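Local coordinates for probable sugar ABC transporter, sugar-binding protein (Streptococcus pneumoniae, PDB 2W7Y) that binds the blood group A trisaccharide as the extracellular solute-binding protein of a probable sugar ABC transporter, consistent with a role in carbohydrate uptake, at residues Phe157-Trp162 with Val385-Asp390; Ile208-Thr213 with Gly296-Gly301; Gly260-Tyr265 with Phe277-Trp282; Val354-Leu359 with Gln373-Val378. One frame throughout, in Å; residues are numbered along the deposited sequence.

Interaction 1 of 4, residues Phe157-Trp162 with Val385-Asp390; sequences FTMGLW and VPTVSD. With A2G (2-acetamido-2-deoxy-alpha-D-galactopyranose), chain C.
At the glycan pocket of this solute-binding protein, the pocket residue Phe157 on strand 157-164 packs against Thr387, the N-cap of helix 388-392. The join is small and apolar: the methyl CG2 of Thr387 lies 3.6 Å from CD2 of Phe157, approaching the ring obliquely, and the two side chains cross at about a right angle. CE of Met159, present as selenomethionine, reaches the same methyl at 4.2 Å and also sits at the edge of the Phe157 ring, in its plane. A threonine suits this place because its two branches do different work. With chi1 at 54°, OG1 stands between the backbone N and the carbonyl carbon and accepts the capping bond from Asp390 N at 3.3 Å, while CG2 is turned to the aromatic ring. A phenylalanine suits the other side, since its flat ring can touch protein and sugar at once. Strand 302-306 and helix 207-215 also pack on this pair, and the ring of Trp282 meets Phe157 edge-to-face. Toward the ligand the ring offers its far end to the acetamido group of the 2-acetamido-2-deoxy-galactose, whose O7 lies near the ring plane, 3.4 Å from Phe157 CZ.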
# COMPACT_ATOMS: atom_id res chain seq x y z
N PHE A 157 0.29 -3.67 -4.49
CA PHE A 157 0.69 -3.23 -3.16
C PHE A 157 1.69 -4.21 -2.56
O PHE A 157 1.45 -4.84 -1.52
CB PHE A 157 -0.54 -3.06 -2.25
CG PHE A 157 -0.44 -1.88 -1.33
CD1 PHE A 157 -0.95 -0.64 -1.71
CD2 PHE A 157 0.17 -1.99 -0.08
CE1 PHE A 157 -0.85 0.46 -0.87
CE2 PHE A 157 0.27 -0.90 0.76
CZ PHE A 157 -0.24 0.33 0.37
N THR A 158 2.83 -4.33 -3.25
CA THR A 158 3.90 -5.24 -2.88
C THR A 158 4.82 -4.50 -1.92
O THR A 158 5.47 -3.53 -2.30
CB THR A 158 4.66 -5.71 -4.14
OG1 THR A 158 3.73 -6.24 -5.08
CG2 THR A 158 5.72 -6.77 -3.80
N MSE A 159 4.85 -4.95 -0.67
CA MSE A 159 5.52 -4.20 0.39
C MSE A 159 6.37 -5.01 1.37
O MSE A 159 5.86 -5.83 2.14
CB MSE A 159 4.50 -3.35 1.14
CG MSE A 159 4.99 -2.78 2.45
SE MSE A 159 3.89 -1.31 3.07
CE MSE A 159 2.15 -2.15 2.97
N GLY A 160 7.68 -4.76 1.34
CA GLY A 160 8.58 -5.15 2.42
C GLY A 160 8.92 -3.91 3.23
O GLY A 160 8.03 -3.14 3.60
N LEU A 161 10.20 -3.71 3.50
CA LEU A 161 10.64 -2.48 4.17
C LEU A 161 12.01 -2.03 3.64
O LEU A 161 12.61 -2.72 2.80
CB LEU A 161 10.57 -2.64 5.71
CG LEU A 161 11.65 -3.20 6.67
CD1 LEU A 161 10.98 -3.94 7.83
CD2 LEU A 161 12.69 -4.08 6.04
N TRP A 162 12.48 -0.88 4.12
CA TRP A 162 13.79 -0.37 3.74
C TRP A 162 14.63 -0.06 4.97
O TRP A 162 14.10 0.35 5.99
CB TRP A 162 13.66 0.87 2.85
CG TRP A 162 12.88 0.62 1.59
CD1 TRP A 162 11.53 0.73 1.42
CD2 TRP A 162 13.41 0.21 0.32
NE1 TRP A 162 11.18 0.42 0.13
CE2 TRP A 162 12.31 0.10 -0.57
CE3 TRP A 162 14.70 -0.06 -0.16
CZ2 TRP A 162 12.47 -0.28 -1.91
CZ3 TRP A 162 14.85 -0.44 -1.49
CH2 TRP A 162 13.75 -0.54 -2.35
N VAL A 385 1.02 -11.61 3.78
CA VAL A 385 -0.29 -11.14 4.23
C VAL A 385 -0.85 -10.02 3.34
O VAL A 385 -0.08 -9.30 2.69
CB VAL A 385 -0.27 -10.66 5.73
CG1 VAL A 385 -0.01 -11.83 6.67
CG2 VAL A 385 0.74 -9.54 5.95
N PRO A 386 -2.20 -9.87 3.28
CA PRO A 386 -2.78 -8.71 2.61
C PRO A 386 -2.83 -7.52 3.57
O PRO A 386 -2.61 -7.68 4.77
CB PRO A 386 -4.19 -9.19 2.26
CG PRO A 386 -4.54 -10.16 3.33
CD PRO A 386 -3.24 -10.78 3.81
N THR A 387 -3.12 -6.33 3.05
CA THR A 387 -3.22 -5.15 3.91
C THR A 387 -4.53 -5.17 4.69
O THR A 387 -5.57 -5.61 4.16
CB THR A 387 -3.15 -3.83 3.12
OG1 THR A 387 -4.15 -3.84 2.09
CG2 THR A 387 -1.78 -3.63 2.51
N VAL A 388 -4.47 -4.71 5.94
CA VAL A 388 -5.66 -4.48 6.77
C VAL A 388 -6.74 -3.74 5.97
O VAL A 388 -7.92 -4.09 6.04
CB VAL A 388 -5.29 -3.69 8.06
CG1 VAL A 388 -6.53 -3.08 8.72
CG2 VAL A 388 -4.54 -4.58 9.05
N SER A 389 -6.32 -2.73 5.22
CA SER A 389 -7.21 -1.92 4.39
C SER A 389 -8.01 -2.73 3.36
O SER A 389 -9.20 -2.49 3.18
CB SER A 389 -6.40 -0.83 3.67
OG SER A 389 -7.26 0.15 3.12
N ASP A 390 -7.35 -3.68 2.70
CA ASP A 390 -7.99 -4.50 1.66
C ASP A 390 -9.03 -5.45 2.23
O ASP A 390 -10.13 -5.58 1.69
CB ASP A 390 -6.93 -5.30 0.89
CG ASP A 390 -6.29 -4.49 -0.24
OD1 ASP A 390 -5.44 -5.07 -0.96
OD2 ASP A 390 -6.63 -3.30 -0.41
O5 A2G C . 2.26 4.56 -0.33
C1 A2G C . 0.91 4.14 -0.65
C2 A2G C . 0.02 4.50 0.53
N2 A2G C . -1.38 4.15 0.26
C3 A2G C . 0.08 6.01 0.77
O3 A2G C . -0.83 6.39 1.81
C4 A2G C . 1.51 6.45 1.08
O4 A2G C . 1.95 5.86 2.31
C5 A2G C . 2.42 6.00 -0.07
C6 A2G C . 3.89 6.32 0.21
O6 A2G C . 4.68 5.77 -0.84
C7 A2G C . -2.08 3.40 1.10
O7 A2G C . -1.65 2.91 2.15
C8 A2G C . -3.53 3.16 0.67

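Interaction 2 of 4, residues Ile208-Thr213 with Gly296-Gly301; sequences IRLFNT and GIYPAG
Tyr298 lays one face of its ring against helix 207-215, and Thr213 comes down on that face. The threonine side chain crosses the tyrosine at about a right angle. Its CG2 sits 3.8 Å from the ring centroid of Tyr298, 24° off the normal, a CH-pi contact displaced toward the rim. OG1 of Thr213 also approaches the ring, 3.3 Å from Tyr298 CD1, but its hydrogen bond goes back to Arg209 O at 2.7 Å, in the carbonyl plane. Such a bond to the preceding turn is common for threonines in helices; here chi1 of 52° directs the hydroxyl to it, and the methyl remains for packing. Leu210 supplies a branched apolar end at the ring edge, where its CD2 is 4.1 Å from Tyr298 CD1. At the far end of the ring, Tyr298 OH rests 3.5 Å from Arg209 CB and probably hydrogen-bonds Gly160 O. The arginine chain then bends at chi2 (-61°) and carries its guanidinium to the sugar, where NH2 bonds O7 of the 2-acetamido-2-deoxy-galactose. A water bridges Pro299 O and, weakly, Thr213 O. Here the loop between strands 293-296 and 302-306 packs on a helix that supplies Arg209 to the glycan pocket of a solute-binding protein.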
# COMPACT_ATOMS: atom_id res chain seq x y z
N ILE A 208 1.19 0.64 11.15
CA ILE A 208 0.20 -0.40 10.85
C ILE A 208 0.82 -1.55 10.05
O ILE A 208 0.31 -2.67 10.07
CB ILE A 208 -1.08 0.16 10.15
CG1 ILE A 208 -2.26 -0.82 10.30
CG2 ILE A 208 -0.81 0.51 8.67
CD1 ILE A 208 -3.60 -0.31 9.78
N ARG A 209 1.93 -1.26 9.36
CA ARG A 209 2.67 -2.28 8.60
C ARG A 209 3.37 -3.24 9.55
O ARG A 209 3.59 -4.41 9.21
CB ARG A 209 3.70 -1.64 7.65
CG ARG A 209 3.26 -0.35 6.96
CD ARG A 209 2.03 -0.54 6.07
NE ARG A 209 1.79 0.62 5.23
CZ ARG A 209 0.69 0.83 4.51
NH1 ARG A 209 -0.29 -0.06 4.52
NH2 ARG A 209 0.58 1.92 3.77
N LEU A 210 3.74 -2.74 10.73
CA LEU A 210 4.28 -3.59 11.80
C LEU A 210 3.19 -4.47 12.42
O LEU A 210 3.43 -5.65 12.68
CB LEU A 210 4.97 -2.76 12.88
CG LEU A 210 6.34 -2.12 12.56
CD1 LEU A 210 6.80 -1.25 13.72
CD2 LEU A 210 7.38 -3.18 12.23
N PHE A 211 2.01 -3.90 12.66
CA PHE A 211 0.85 -4.65 13.16
C PHE A 211 0.39 -5.71 12.15
O PHE A 211 0.16 -6.86 12.52
CB PHE A 211 -0.31 -3.70 13.50
CG PHE A 211 -1.59 -4.41 13.90
CD1 PHE A 211 -1.75 -4.92 15.19
CD2 PHE A 211 -2.64 -4.55 12.99
CE1 PHE A 211 -2.94 -5.58 15.56
CE2 PHE A 211 -3.82 -5.19 13.35
CZ PHE A 211 -3.98 -5.71 14.63
N ASN A 212 0.26 -5.29 10.89
CA ASN A 212 -0.16 -6.15 9.79
C ASN A 212 0.71 -7.40 9.67
O ASN A 212 0.19 -8.51 9.46
CB ASN A 212 -0.08 -5.37 8.48
CG ASN A 212 -1.10 -5.82 7.44
OD1 ASN A 212 -1.59 -5.00 6.67
ND2 ASN A 212 -1.41 -7.11 7.40
N THR A 213 2.02 -7.22 9.80
CA THR A 213 2.98 -8.30 9.60
C THR A 213 3.21 -9.16 10.83
O THR A 213 3.46 -10.36 10.70
CB THR A 213 4.32 -7.79 9.01
OG1 THR A 213 4.83 -6.71 9.80
CG2 THR A 213 4.13 -7.32 7.59
N GLY A 296 14.42 -4.97 2.67
CA GLY A 296 14.30 -6.13 3.53
C GLY A 296 12.83 -6.41 3.74
O GLY A 296 11.98 -5.74 3.18
N ILE A 297 12.53 -7.41 4.57
CA ILE A 297 11.14 -7.68 4.96
C ILE A 297 11.02 -7.75 6.48
O ILE A 297 12.00 -7.50 7.20
CB ILE A 297 10.54 -8.94 4.26
CG1 ILE A 297 11.39 -10.19 4.51
CG2 ILE A 297 10.34 -8.68 2.76
CD1 ILE A 297 10.72 -11.49 4.13
N TYR A 298 9.83 -8.08 6.96
CA TYR A 298 9.49 -8.01 8.38
C TYR A 298 9.88 -9.28 9.14
O TYR A 298 10.07 -10.33 8.51
CB TYR A 298 7.99 -7.70 8.52
CG TYR A 298 7.61 -6.38 7.88
CD1 TYR A 298 7.54 -5.21 8.64
CD2 TYR A 298 7.34 -6.30 6.51
CE1 TYR A 298 7.19 -4.00 8.05
CE2 TYR A 298 7.00 -5.10 5.92
CZ TYR A 298 6.93 -3.95 6.69
OH TYR A 298 6.59 -2.76 6.09
N PRO A 299 10.03 -9.19 10.48
CA PRO A 299 10.45 -10.32 11.34
C PRO A 299 9.69 -11.62 11.07
O PRO A 299 8.50 -11.60 10.73
CB PRO A 299 10.14 -9.82 12.75
CG PRO A 299 10.28 -8.36 12.66
CD PRO A 299 9.84 -7.96 11.28
N ALA A 300 10.40 -12.74 11.23
CA ALA A 300 9.90 -14.08 10.93
C ALA A 300 9.60 -14.31 9.44
O ALA A 300 8.79 -15.17 9.08
CB ALA A 300 8.69 -14.44 11.81
N GLY A 301 10.27 -13.54 8.58
CA GLY A 301 10.16 -13.68 7.13
C GLY A 301 8.79 -13.36 6.54
O GLY A 301 8.35 -14.01 5.60
O HOH W 1 6.07 -12.25 11.61

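Interaction 3 of 4, residues Gly260-Tyr265 with Phe277-Trp282; sequences GDANAY and FFNGVW. With GAL (beta-D-galactopyranose), chain B; A2G (2-acetamido-2-deoxy-alpha-D-galactopyranose), chain C; FUC (alpha-L-fucopyranose), chain D.
Phe277 points its ring edge at the start of helix 262-270, where Ala262 O lies in the ring plane, 3.3 Å from Phe277 CE1. Its chi1 of -177° places CG opposite the backbone N and carries the ring across to the helix; CE1 also meets Tyr265 CB at 3.9 Å. Alanine suits position 262 because its short CB touches both Asn279 CG and O4 of the 2-acetamido-2-deoxy-galactose (A2G), and a small side chain fits a place so near the ligand. Asn279 ND2 donates to A2G O6 at 2.9 Å, nearly straight at 163°. Trp282 adopts the sterically compressed rotamer, chi1 55°, which folds its indole back over Gly280. Gly280 CA covers one face, a close approach that suits a glycine; galactose C5 lies 3.5 Å above the opposite face. At the indole edge, NE1 of Trp282 donates to A2G O6 at 2.9 Å. Asn263 ND2, from the helix, bonds O2 of the fucose at 3.3 Å. The chemistry is that of classic carbohydrate recognition: an aromatic platform takes the apolar side of galactose, while two N-H donors converge on O6 and would fix the rotation of that hydroxymethyl group.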
# COMPACT_ATOMS: atom_id res chain seq x y z
N GLY A 260 3.44 11.75 11.64
CA GLY A 260 3.33 11.79 10.17
C GLY A 260 3.00 10.51 9.42
O GLY A 260 2.86 9.44 10.01
N ASP A 261 2.86 10.64 8.10
CA ASP A 261 2.65 9.51 7.19
C ASP A 261 3.95 9.14 6.47
O ASP A 261 4.96 9.84 6.61
CB ASP A 261 1.55 9.83 6.17
CG ASP A 261 0.17 9.93 6.80
OD1 ASP A 261 0.06 9.74 8.03
OD2 ASP A 261 -0.81 10.20 6.07
N ALA A 262 3.91 8.06 5.70
CA ALA A 262 5.10 7.54 5.00
C ALA A 262 5.78 8.58 4.10
O ALA A 262 7.00 8.58 3.96
CB ALA A 262 4.75 6.29 4.20
N ASN A 263 4.98 9.46 3.50
CA ASN A 263 5.49 10.48 2.60
C ASN A 263 6.42 11.50 3.27
O ASN A 263 7.34 12.01 2.64
CB ASN A 263 4.33 11.19 1.88
CG ASN A 263 3.75 10.37 0.74
OD1 ASN A 263 4.45 9.57 0.11
ND2 ASN A 263 2.46 10.56 0.46
N ALA A 264 6.17 11.78 4.54
CA ALA A 264 6.96 12.77 5.28
C ALA A 264 8.15 12.15 6.01
O ALA A 264 8.98 12.88 6.57
CB ALA A 264 6.08 13.56 6.23
N TYR A 265 8.24 10.82 6.00
CA TYR A 265 9.37 10.10 6.58
C TYR A 265 10.40 9.67 5.53
O TYR A 265 11.51 9.27 5.87
CB TYR A 265 8.89 8.87 7.36
CG TYR A 265 8.15 9.21 8.63
CD1 TYR A 265 8.74 10.01 9.62
CD2 TYR A 265 6.86 8.74 8.85
CE1 TYR A 265 8.06 10.32 10.79
CE2 TYR A 265 6.17 9.05 10.02
CZ TYR A 265 6.78 9.84 10.98
OH TYR A 265 6.10 10.14 12.13
N PHE A 277 12.54 2.26 7.20
CA PHE A 277 11.45 2.95 6.52
C PHE A 277 10.46 1.92 6.01
O PHE A 277 10.76 1.14 5.11
CB PHE A 277 12.02 3.78 5.36
CG PHE A 277 11.00 4.60 4.62
CD1 PHE A 277 10.06 5.37 5.29
CD2 PHE A 277 11.01 4.62 3.23
CE1 PHE A 277 9.13 6.14 4.60
CE2 PHE A 277 10.09 5.39 2.52
CZ PHE A 277 9.15 6.15 3.21
N PHE A 278 9.27 1.91 6.61
CA PHE A 278 8.23 0.97 6.23
C PHE A 278 7.42 1.51 5.04
O PHE A 278 6.43 2.22 5.22
CB PHE A 278 7.31 0.64 7.42
CG PHE A 278 8.06 0.25 8.67
CD1 PHE A 278 8.76 -0.95 8.74
CD2 PHE A 278 8.06 1.09 9.78
CE1 PHE A 278 9.45 -1.31 9.89
CE2 PHE A 278 8.75 0.73 10.94
CZ PHE A 278 9.46 -0.47 10.99
N ASN A 279 7.88 1.18 3.84
CA ASN A 279 7.17 1.53 2.60
C ASN A 279 7.36 0.45 1.54
O ASN A 279 8.25 -0.40 1.66
CB ASN A 279 7.61 2.91 2.08
CG ASN A 279 6.55 3.56 1.20
OD1 ASN A 279 5.41 3.09 1.12
ND2 ASN A 279 6.93 4.65 0.52
N GLY A 280 6.52 0.48 0.51
CA GLY A 280 6.51 -0.56 -0.52
C GLY A 280 7.64 -0.49 -1.52
O GLY A 280 8.51 0.38 -1.44
N VAL A 281 7.62 -1.43 -2.48
CA VAL A 281 8.67 -1.54 -3.50
C VAL A 281 8.73 -0.30 -4.40
O VAL A 281 9.78 0.03 -4.94
CB VAL A 281 8.52 -2.83 -4.36
CG1 VAL A 281 8.64 -4.08 -3.49
CG2 VAL A 281 7.20 -2.85 -5.14
N TRP A 282 7.58 0.37 -4.54
CA TRP A 282 7.44 1.56 -5.38
C TRP A 282 8.31 2.73 -4.92
O TRP A 282 8.47 3.71 -5.64
CB TRP A 282 5.97 1.98 -5.43
CG TRP A 282 5.34 2.18 -4.07
CD1 TRP A 282 5.37 3.33 -3.33
CD2 TRP A 282 4.61 1.22 -3.30
NE1 TRP A 282 4.69 3.14 -2.15
CE2 TRP A 282 4.22 1.85 -2.10
CE3 TRP A 282 4.24 -0.12 -3.51
CZ2 TRP A 282 3.47 1.20 -1.12
CZ3 TRP A 282 3.49 -0.76 -2.53
CH2 TRP A 282 3.13 -0.11 -1.35
C1 GAL B . 1.44 4.89 -5.46
C2 GAL B . 0.79 5.21 -4.12
C3 GAL B . 1.19 4.18 -3.06
C4 GAL B . 1.03 2.75 -3.56
C5 GAL B . 1.77 2.60 -4.91
C6 GAL B . 1.69 1.20 -5.52
O1 GAL B . 0.83 5.68 -6.46
O2 GAL B . 1.20 6.51 -3.73
O3 GAL B . 0.45 4.39 -1.88
O4 GAL B . -0.34 2.45 -3.69
O5 GAL B . 1.25 3.54 -5.83
O6 GAL B . 2.77 1.04 -6.42
O5 A2G C . 2.26 4.56 -0.33
C1 A2G C . 0.91 4.14 -0.65
C2 A2G C . 0.02 4.50 0.53
N2 A2G C . -1.38 4.15 0.26
C3 A2G C . 0.08 6.01 0.77
O3 A2G C . -0.83 6.39 1.81
C4 A2G C . 1.51 6.45 1.08
O4 A2G C . 1.95 5.86 2.31
C5 A2G C . 2.42 6.00 -0.07
C6 A2G C . 3.89 6.32 0.21
O6 A2G C . 4.68 5.77 -0.84
C7 A2G C . -2.08 3.40 1.10
O7 A2G C . -1.65 2.91 2.15
C8 A2G C . -3.53 3.16 0.67
C1 FUC D . 0.11 7.40 -3.39
C2 FUC D . 0.68 8.75 -2.94
C3 FUC D . 1.22 9.51 -4.15
C4 FUC D . 0.11 9.69 -5.19
C5 FUC D . -0.49 8.32 -5.54
C6 FUC D . -1.68 8.43 -6.48
O2 FUC D . 1.71 8.54 -2.00
O3 FUC D . 1.78 10.75 -3.78
O4 FUC D . -0.90 10.55 -4.68
O5 FUC D . -0.87 7.59 -4.39

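Interaction 4 of 4, residues Val354-Leu359 with Gln373-Val378; sequences VNVKEL and QAITQV
Val356 and Ile375 meet through branches set by their first torsions. In Val356, chi1 of 159° puts CG1 opposite the backbone N, which sends this methyl out toward the neighbouring helix. In Ile375, chi1 of -65° places CG1 beside the backbone N and opposite the carbonyl carbon, and the extended chi2 of 166° then carries CD1 outward as the end of a long arm. The two side chains approach tip to tip, Val356 CG1 lying 3.8 Å from Ile375 CD1. The lengths complement each other: the backbones stay well apart, 8.5 Å between Val356 CA and Ile375 CA, and the isoleucine arm reaches further from its backbone than the valine does.

The contact joins two successive helices of the solute-binding fold, the short 356-361 and the longer 366-379. Val356 is the first residue of its helix, immediately after the N-cap Asn355, and Phe342 of helix 335-343 packs on it too. Asn348 and Pro349 also touch this valine, and Asn348 reaches Ile375 as well. The Ile375 side chain is about 9 Å from the bound galactose, so this packing is near the sugar but does not touch it.

Toward solvent, a looser contact runs beside the first. The aliphatic CG of Lys357 stands 4.3 Å from Thr376 OG1, a van der Waals approach at the exposed side of the contact. Lysine suits an exposed helix position of this kind because its methylene chain can pack while the ammonium group continues outward. The hydroxyl of Thr376 is engaged within its own helix, where OG1 hydrogen-bonds the carbonyl oxygen of Gly372.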
# COMPACT_ATOMS: atom_id res chain seq x y z
N VAL A 354 4.42 -9.28 -17.78
CA VAL A 354 5.64 -8.47 -17.68
C VAL A 354 6.67 -9.22 -16.85
O VAL A 354 6.45 -9.49 -15.67
CB VAL A 354 5.36 -7.08 -17.08
CG1 VAL A 354 6.66 -6.28 -16.96
CG2 VAL A 354 4.36 -6.32 -17.91
N ASN A 355 7.79 -9.56 -17.48
CA ASN A 355 8.86 -10.31 -16.82
C ASN A 355 9.76 -9.39 -15.99
O ASN A 355 10.77 -8.88 -16.47
CB ASN A 355 9.68 -11.10 -17.85
CG ASN A 355 10.36 -12.32 -17.25
OD1 ASN A 355 10.47 -12.45 -16.03
ND2 ASN A 355 10.82 -13.22 -18.11
N VAL A 356 9.37 -9.20 -14.74
CA VAL A 356 10.06 -8.31 -13.80
C VAL A 356 11.53 -8.69 -13.57
O VAL A 356 12.39 -7.81 -13.50
CB VAL A 356 9.29 -8.21 -12.44
CG1 VAL A 356 10.19 -7.75 -11.31
CG2 VAL A 356 8.08 -7.29 -12.58
N LYS A 357 11.80 -9.99 -13.44
CA LYS A 357 13.16 -10.48 -13.20
C LYS A 357 14.05 -10.27 -14.41
O LYS A 357 15.16 -9.75 -14.27
CB LYS A 357 13.15 -11.97 -12.82
CG LYS A 357 13.16 -12.23 -11.33
CD LYS A 357 13.80 -13.56 -10.99
CE LYS A 357 15.32 -13.49 -11.08
NZ LYS A 357 15.97 -14.78 -10.73
N GLU A 358 13.57 -10.68 -15.58
CA GLU A 358 14.30 -10.52 -16.84
C GLU A 358 14.52 -9.05 -17.17
O GLU A 358 15.58 -8.68 -17.68
CB GLU A 358 13.55 -11.24 -17.97
CG GLU A 358 14.16 -11.07 -19.36
CD GLU A 358 13.77 -12.20 -20.30
OE1 GLU A 358 12.77 -12.05 -21.03
OE2 GLU A 358 14.47 -13.25 -20.29
N LEU A 359 13.53 -8.21 -16.89
CA LEU A 359 13.66 -6.77 -17.08
C LEU A 359 14.68 -6.16 -16.11
O LEU A 359 15.45 -5.28 -16.49
CB LEU A 359 12.29 -6.07 -16.97
CG LEU A 359 11.53 -5.77 -18.27
CD1 LEU A 359 11.58 -6.91 -19.30
CD2 LEU A 359 10.10 -5.37 -17.97
N GLN A 373 15.00 -6.50 -6.76
CA GLN A 373 15.49 -7.09 -5.52
C GLN A 373 14.41 -7.05 -4.44
O GLN A 373 14.18 -8.05 -3.75
CB GLN A 373 16.75 -6.37 -5.03
CG GLN A 373 17.50 -7.13 -3.93
CD GLN A 373 18.45 -6.27 -3.12
OE1 GLN A 373 18.79 -5.14 -3.49
NE2 GLN A 373 18.90 -6.81 -1.99
N ALA A 374 13.75 -5.90 -4.30
CA ALA A 374 12.67 -5.72 -3.34
C ALA A 374 11.47 -6.62 -3.63
O ALA A 374 10.89 -7.20 -2.72
CB ALA A 374 12.26 -4.25 -3.28
N ILE A 375 11.10 -6.73 -4.91
CA ILE A 375 10.00 -7.62 -5.32
C ILE A 375 10.31 -9.10 -5.04
O ILE A 375 9.47 -9.82 -4.50
CB ILE A 375 9.59 -7.40 -6.80
CG1 ILE A 375 9.00 -5.99 -7.00
CG2 ILE A 375 8.57 -8.45 -7.24
CD1 ILE A 375 8.88 -5.57 -8.46
N THR A 376 11.52 -9.54 -5.41
CA THR A 376 11.96 -10.93 -5.19
C THR A 376 11.93 -11.34 -3.71
O THR A 376 11.60 -12.48 -3.39
CB THR A 376 13.36 -11.19 -5.82
OG1 THR A 376 13.27 -11.06 -7.24
CG2 THR A 376 13.90 -12.58 -5.49
N GLN A 377 12.24 -10.40 -2.82
CA GLN A 377 12.18 -10.64 -1.37
C GLN A 377 10.76 -10.96 -0.89
O GLN A 377 10.58 -11.89 -0.10
CB GLN A 377 12.74 -9.45 -0.60
CG GLN A 377 14.25 -9.32 -0.66
CD GLN A 377 14.75 -8.10 0.09
OE1 GLN A 377 13.96 -7.24 0.46
NE2 GLN A 377 16.05 -8.03 0.31
N VAL A 378 9.79 -10.19 -1.36
CA VAL A 378 8.38 -10.37 -1.01
C VAL A 378 7.83 -11.66 -1.62
O VAL A 378 7.09 -12.40 -0.96
CB VAL A 378 7.51 -9.15 -1.44
CG1 VAL A 378 6.03 -9.39 -1.13
CG2 VAL A 378 7.99 -7.87 -0.77

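How the interactions relate
Interaction 1 closes the longest loop of the four, and the other three contacts are nested within it. Its strand links them: Leu161 N meets Gly296 O of interaction 2 at 2.7 Å, and Trp162 O meets Phe277 N of interaction 3 at 2.7 Å, both probable hydrogen bonds. Interactions 1 and 3 both touch the 2-acetamido-2-deoxy-galactose, and interaction 2 adds Arg209 to the same sugar, so three contacts converge on the glycan pocket. Phe278 packs on Tyr298 and Leu210, joining interactions 2 and 3. Interaction 4 stands further back, its centre about 20 Å from that of interaction 3, but Ala374 CB still touches Val281 CG1 at 3.6 Å.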